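PDB 6LUM: succinate dehydrogenase subunit B, which is the iron-sulfur subunit of succinate dehydrogenase and probably relays electrons from succinate oxidation through its three iron-sulfur clusters toward the membrane subunits. Local coordinates for residues Y140-N152 against R204-R217. Numbering follows the deposited sequence.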
# COMPACT_ATOMS: atom_id res chain seq x y z
N TYR J 140 19.79 -5.81 -0.11
CA TYR J 140 19.54 -5.81 -1.54
C TYR J 140 18.05 -5.83 -1.85
O TYR J 140 17.54 -4.95 -2.54
CB TYR J 140 20.24 -7.00 -2.18
CG TYR J 140 19.82 -7.32 -3.58
CD1 TYR J 140 20.12 -6.47 -4.62
CD2 TYR J 140 19.17 -8.50 -3.88
CE1 TYR J 140 19.75 -6.76 -5.90
CE2 TYR J 140 18.81 -8.80 -5.16
CZ TYR J 140 19.10 -7.93 -6.17
OH TYR J 140 18.74 -8.22 -7.45
N ARG J 141 17.34 -6.83 -1.33
CA ARG J 141 15.90 -6.91 -1.59
C ARG J 141 15.12 -6.05 -0.61
O ARG J 141 14.12 -6.48 -0.04
CB ARG J 141 15.42 -8.36 -1.53
CG ARG J 141 15.64 -9.02 -0.19
CD ARG J 141 15.12 -10.43 -0.15
NE ARG J 141 15.73 -11.15 0.97
CZ ARG J 141 16.71 -12.02 0.83
NH1 ARG J 141 17.19 -12.31 -0.37
NH2 ARG J 141 17.21 -12.62 1.90
N ALA J 142 15.56 -4.81 -0.43
CA ALA J 142 14.82 -3.82 0.31
C ALA J 142 14.72 -2.51 -0.44
O ALA J 142 13.97 -1.63 -0.02
CB ALA J 142 15.45 -3.56 1.68
N VAL J 143 15.47 -2.36 -1.53
CA VAL J 143 15.30 -1.26 -2.46
C VAL J 143 14.33 -1.61 -3.57
O VAL J 143 14.25 -0.89 -4.56
CB VAL J 143 16.66 -0.83 -3.03
CG1 VAL J 143 17.60 -0.45 -1.92
CG2 VAL J 143 17.25 -1.94 -3.86
N LYS J 144 13.59 -2.70 -3.42
CA LYS J 144 12.67 -3.24 -4.41
C LYS J 144 13.38 -3.39 -5.75
O LYS J 144 13.09 -2.63 -6.69
CB LYS J 144 11.45 -2.34 -4.56
CG LYS J 144 10.53 -2.35 -3.37
CD LYS J 144 9.18 -1.79 -3.75
CE LYS J 144 9.33 -0.65 -4.74
NZ LYS J 144 8.14 -0.54 -5.62
N PRO J 145 14.28 -4.33 -5.88
CA PRO J 145 15.10 -4.46 -7.09
C PRO J 145 14.42 -5.23 -8.22
O PRO J 145 15.02 -6.11 -8.83
CB PRO J 145 16.33 -5.21 -6.57
CG PRO J 145 15.76 -6.09 -5.55
CD PRO J 145 14.64 -5.35 -4.89
N PHE J 146 13.17 -4.89 -8.50
CA PHE J 146 12.43 -5.53 -9.57
C PHE J 146 11.62 -4.49 -10.31
O PHE J 146 11.31 -3.42 -9.78
CB PHE J 146 11.53 -6.64 -9.06
CG PHE J 146 10.84 -6.31 -7.78
CD1 PHE J 146 9.71 -5.52 -7.77
CD2 PHE J 146 11.30 -6.79 -6.58
CE1 PHE J 146 9.07 -5.23 -6.61
CE2 PHE J 146 10.66 -6.49 -5.41
CZ PHE J 146 9.55 -5.71 -5.42
N LEU J 147 11.28 -4.80 -11.55
CA LEU J 147 10.53 -3.86 -12.37
C LEU J 147 9.08 -3.84 -11.93
O LEU J 147 8.38 -4.85 -12.01
CB LEU J 147 10.62 -4.26 -13.84
CG LEU J 147 10.57 -3.12 -14.84
CD1 LEU J 147 11.95 -2.53 -14.98
CD2 LEU J 147 10.06 -3.59 -16.17
N VAL J 148 8.62 -2.69 -11.44
CA VAL J 148 7.22 -2.50 -11.10
C VAL J 148 6.54 -1.81 -12.27
O VAL J 148 7.05 -0.81 -12.79
CB VAL J 148 7.07 -1.68 -9.82
CG1 VAL J 148 5.62 -1.44 -9.51
CG2 VAL J 148 7.74 -2.39 -8.66
N THR J 149 5.41 -2.36 -12.71
CA THR J 149 4.74 -1.91 -13.93
C THR J 149 3.23 -1.98 -13.75
O THR J 149 2.71 -2.18 -12.65
CB THR J 149 5.20 -2.73 -15.14
OG1 THR J 149 5.12 -4.12 -14.83
CG2 THR J 149 6.61 -2.35 -15.54
N SER J 150 2.51 -1.83 -14.87
CA SER J 150 1.10 -1.45 -14.84
C SER J 150 0.19 -2.57 -14.35
O SER J 150 -0.43 -2.45 -13.29
CB SER J 150 0.68 -1.00 -16.24
OG SER J 150 -0.71 -0.73 -16.28
N GLY J 151 0.11 -3.66 -15.10
CA GLY J 151 -0.81 -4.72 -14.77
C GLY J 151 -1.48 -5.37 -15.96
O GLY J 151 -2.24 -6.33 -15.81
N ASN J 152 -1.21 -4.85 -17.16
CA ASN J 152 -1.67 -5.47 -18.40
C ASN J 152 -0.54 -5.35 -19.42
O ASN J 152 -0.44 -4.32 -20.11
CB ASN J 152 -2.96 -4.84 -18.92
CG ASN J 152 -3.90 -5.86 -19.53
OD1 ASN J 152 -3.89 -7.02 -19.14
ND2 ASN J 152 -4.70 -5.43 -20.49
N ARG J 204 20.09 1.11 -11.09
CA ARG J 204 19.71 0.37 -12.29
C ARG J 204 18.23 0.52 -12.60
O ARG J 204 17.84 0.59 -13.77
CB ARG J 204 20.08 -1.10 -12.11
CG ARG J 204 19.93 -1.95 -13.35
CD ARG J 204 18.54 -2.51 -13.44
NE ARG J 204 18.32 -3.28 -14.65
CZ ARG J 204 17.12 -3.50 -15.17
NH1 ARG J 204 16.06 -2.97 -14.60
NH2 ARG J 204 16.99 -4.21 -16.26
N PHE J 205 17.38 0.55 -11.57
CA PHE J 205 15.94 0.60 -11.76
C PHE J 205 15.37 2.00 -11.71
O PHE J 205 14.30 2.25 -12.26
CB PHE J 205 15.23 -0.23 -10.69
CG PHE J 205 15.36 -1.69 -10.90
CD1 PHE J 205 14.61 -2.33 -11.86
CD2 PHE J 205 16.22 -2.43 -10.13
CE1 PHE J 205 14.73 -3.66 -12.05
CE2 PHE J 205 16.34 -3.77 -10.33
CZ PHE J 205 15.60 -4.38 -11.29
N ILE J 206 16.05 2.92 -11.03
CA ILE J 206 15.60 4.30 -11.01
C ILE J 206 15.82 4.93 -12.37
O ILE J 206 15.00 5.72 -12.84
CB ILE J 206 16.32 5.06 -9.89
CG1 ILE J 206 15.70 4.71 -8.55
CG2 ILE J 206 16.25 6.54 -10.13
CD1 ILE J 206 16.57 5.05 -7.39
N PHE J 207 16.92 4.59 -13.04
CA PHE J 207 17.20 5.17 -14.34
C PHE J 207 16.78 4.27 -15.49
O PHE J 207 17.37 4.31 -16.57
CB PHE J 207 18.67 5.55 -14.44
CG PHE J 207 19.01 6.74 -13.60
CD1 PHE J 207 19.18 6.62 -12.24
CD2 PHE J 207 19.12 7.99 -14.16
CE1 PHE J 207 19.47 7.71 -11.47
CE2 PHE J 207 19.41 9.07 -13.39
CZ PHE J 207 19.58 8.93 -12.05
N ASP J 208 15.74 3.47 -15.28
CA ASP J 208 15.14 2.62 -16.30
C ASP J 208 13.82 3.24 -16.74
O ASP J 208 12.95 3.50 -15.90
CB ASP J 208 14.90 1.21 -15.76
CG ASP J 208 14.64 0.21 -16.85
OD1 ASP J 208 14.80 0.57 -18.03
OD2 ASP J 208 14.29 -0.94 -16.53
N SER J 209 13.67 3.48 -18.04
CA SER J 209 12.50 4.18 -18.54
C SER J 209 11.22 3.42 -18.25
O SER J 209 10.21 4.01 -17.86
CB SER J 209 12.63 4.42 -20.03
OG SER J 209 13.89 4.97 -20.32
N ARG J 210 11.23 2.10 -18.44
CA ARG J 210 10.01 1.31 -18.30
C ARG J 210 9.78 0.88 -16.86
O ARG J 210 9.55 -0.29 -16.58
CB ARG J 210 10.06 0.11 -19.23
CG ARG J 210 11.43 -0.44 -19.49
CD ARG J 210 11.31 -1.73 -20.26
NE ARG J 210 12.59 -2.28 -20.67
CZ ARG J 210 13.31 -3.12 -19.94
NH1 ARG J 210 12.89 -3.50 -18.75
NH2 ARG J 210 14.47 -3.56 -20.40
N ASP J 211 9.80 1.83 -15.94
CA ASP J 211 9.58 1.55 -14.53
C ASP J 211 8.61 2.58 -13.97
O ASP J 211 8.61 3.74 -14.37
CB ASP J 211 10.90 1.57 -13.76
CG ASP J 211 10.80 0.86 -12.43
OD1 ASP J 211 9.92 -0.01 -12.28
OD2 ASP J 211 11.59 1.17 -11.53
N GLU J 212 7.79 2.14 -13.02
CA GLU J 212 6.76 2.99 -12.43
C GLU J 212 6.91 3.07 -10.91
O GLU J 212 5.92 3.25 -10.20
CB GLU J 212 5.37 2.48 -12.79
CG GLU J 212 5.21 2.10 -14.23
CD GLU J 212 3.89 1.43 -14.50
OE1 GLU J 212 3.04 1.43 -13.60
OE2 GLU J 212 3.71 0.90 -15.62
N ALA J 213 8.12 2.92 -10.40
CA ALA J 213 8.37 3.11 -8.98
C ALA J 213 9.68 3.83 -8.74
O ALA J 213 10.29 3.69 -7.68
CB ALA J 213 8.35 1.78 -8.24
N ALA J 214 10.14 4.61 -9.73
CA ALA J 214 11.35 5.40 -9.53
C ALA J 214 11.20 6.33 -8.34
O ALA J 214 12.12 6.46 -7.53
CB ALA J 214 11.66 6.20 -10.79
N ALA J 215 10.05 6.99 -8.22
CA ALA J 215 9.85 7.92 -7.11
C ALA J 215 9.81 7.19 -5.78
O ALA J 215 10.33 7.70 -4.78
CB ALA J 215 8.57 8.71 -7.33
N GLU J 216 9.24 5.99 -5.74
CA GLU J 216 9.17 5.26 -4.48
C GLU J 216 10.55 4.75 -4.08
O GLU J 216 10.90 4.75 -2.89
CB GLU J 216 8.19 4.10 -4.61
CG GLU J 216 7.60 3.66 -3.28
CD GLU J 216 8.52 2.79 -2.48
OE1 GLU J 216 9.32 2.06 -3.09
OE2 GLU J 216 8.45 2.84 -1.23
N ARG J 217 11.36 4.32 -5.04
CA ARG J 217 12.72 3.92 -4.73
C ARG J 217 13.54 5.11 -4.25
O ARG J 217 14.27 5.02 -3.26
CB ARG J 217 13.38 3.28 -5.94
CG ARG J 217 13.04 1.83 -6.12
CD ARG J 217 13.64 1.28 -7.37
NE ARG J 217 13.04 0.01 -7.70
CZ ARG J 217 12.09 -0.15 -8.60
NH1 ARG J 217 11.65 0.89 -9.28
NH2 ARG J 217 11.59 -1.34 -8.83
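Arg217 reaches across to the backbone of Lys144, joining the irregular chain 140-152, which follows helix 134-140, to segment 204-217, where a loop links two helices of the helical 4Fe-4S dicluster domain (alpha-helical ferredoxin type). Its NE gives a hydrogen bond of 2.8 Å to Lys144 O, which lies almost in the guanidinium plane. CG anti to the carbonyl carbon (chi1 -82°) and a chain extended as far as NE carry the group there, and arginine suits the place because its planar N-H edge can meet a backbone carbonyl. One guanidinium face rests on Phe205 CB. At the more exposed border Lys144, bent at chi3, crosses Glu216 at about a right angle in a long salt bridge, NZ to OE1 3.8 Å.

The Phe205 ring packs against the inverse gamma turn centred on Pro145, CE2 touching Pro145 CB at 4.0 Å. A flat ring suits the site because one face takes the backbone at Phe146, whose N stands 3.7 Å above it, offset toward the rim, while the other is backed by Arg204 CD.

Val148 is held at both its N and O. Its N donates to Asp211 OD1, nearly along the C-O axis, a carboxylate being able to accept the backbone N-H; its O accepts from Glu212 N at 3.1 Å. Val148 CB packs on the small CB of Ala213, the N-cap residue of helix 214-221. Leu147 turns its branched end into the loop, CD2 lying 3.4 Å from Arg210 O.

Behind Leu147, Asp208 OD2 pairs with Arg204 NH1 at 3.3 Å and, at long range and through charge alone, with Arg210, probably offsetting part of the positive charge; Glu98 of subunit A is a long, weak partner of Arg210. Outermost, Arg204 NH2 donates to Gly101 O of subunit A.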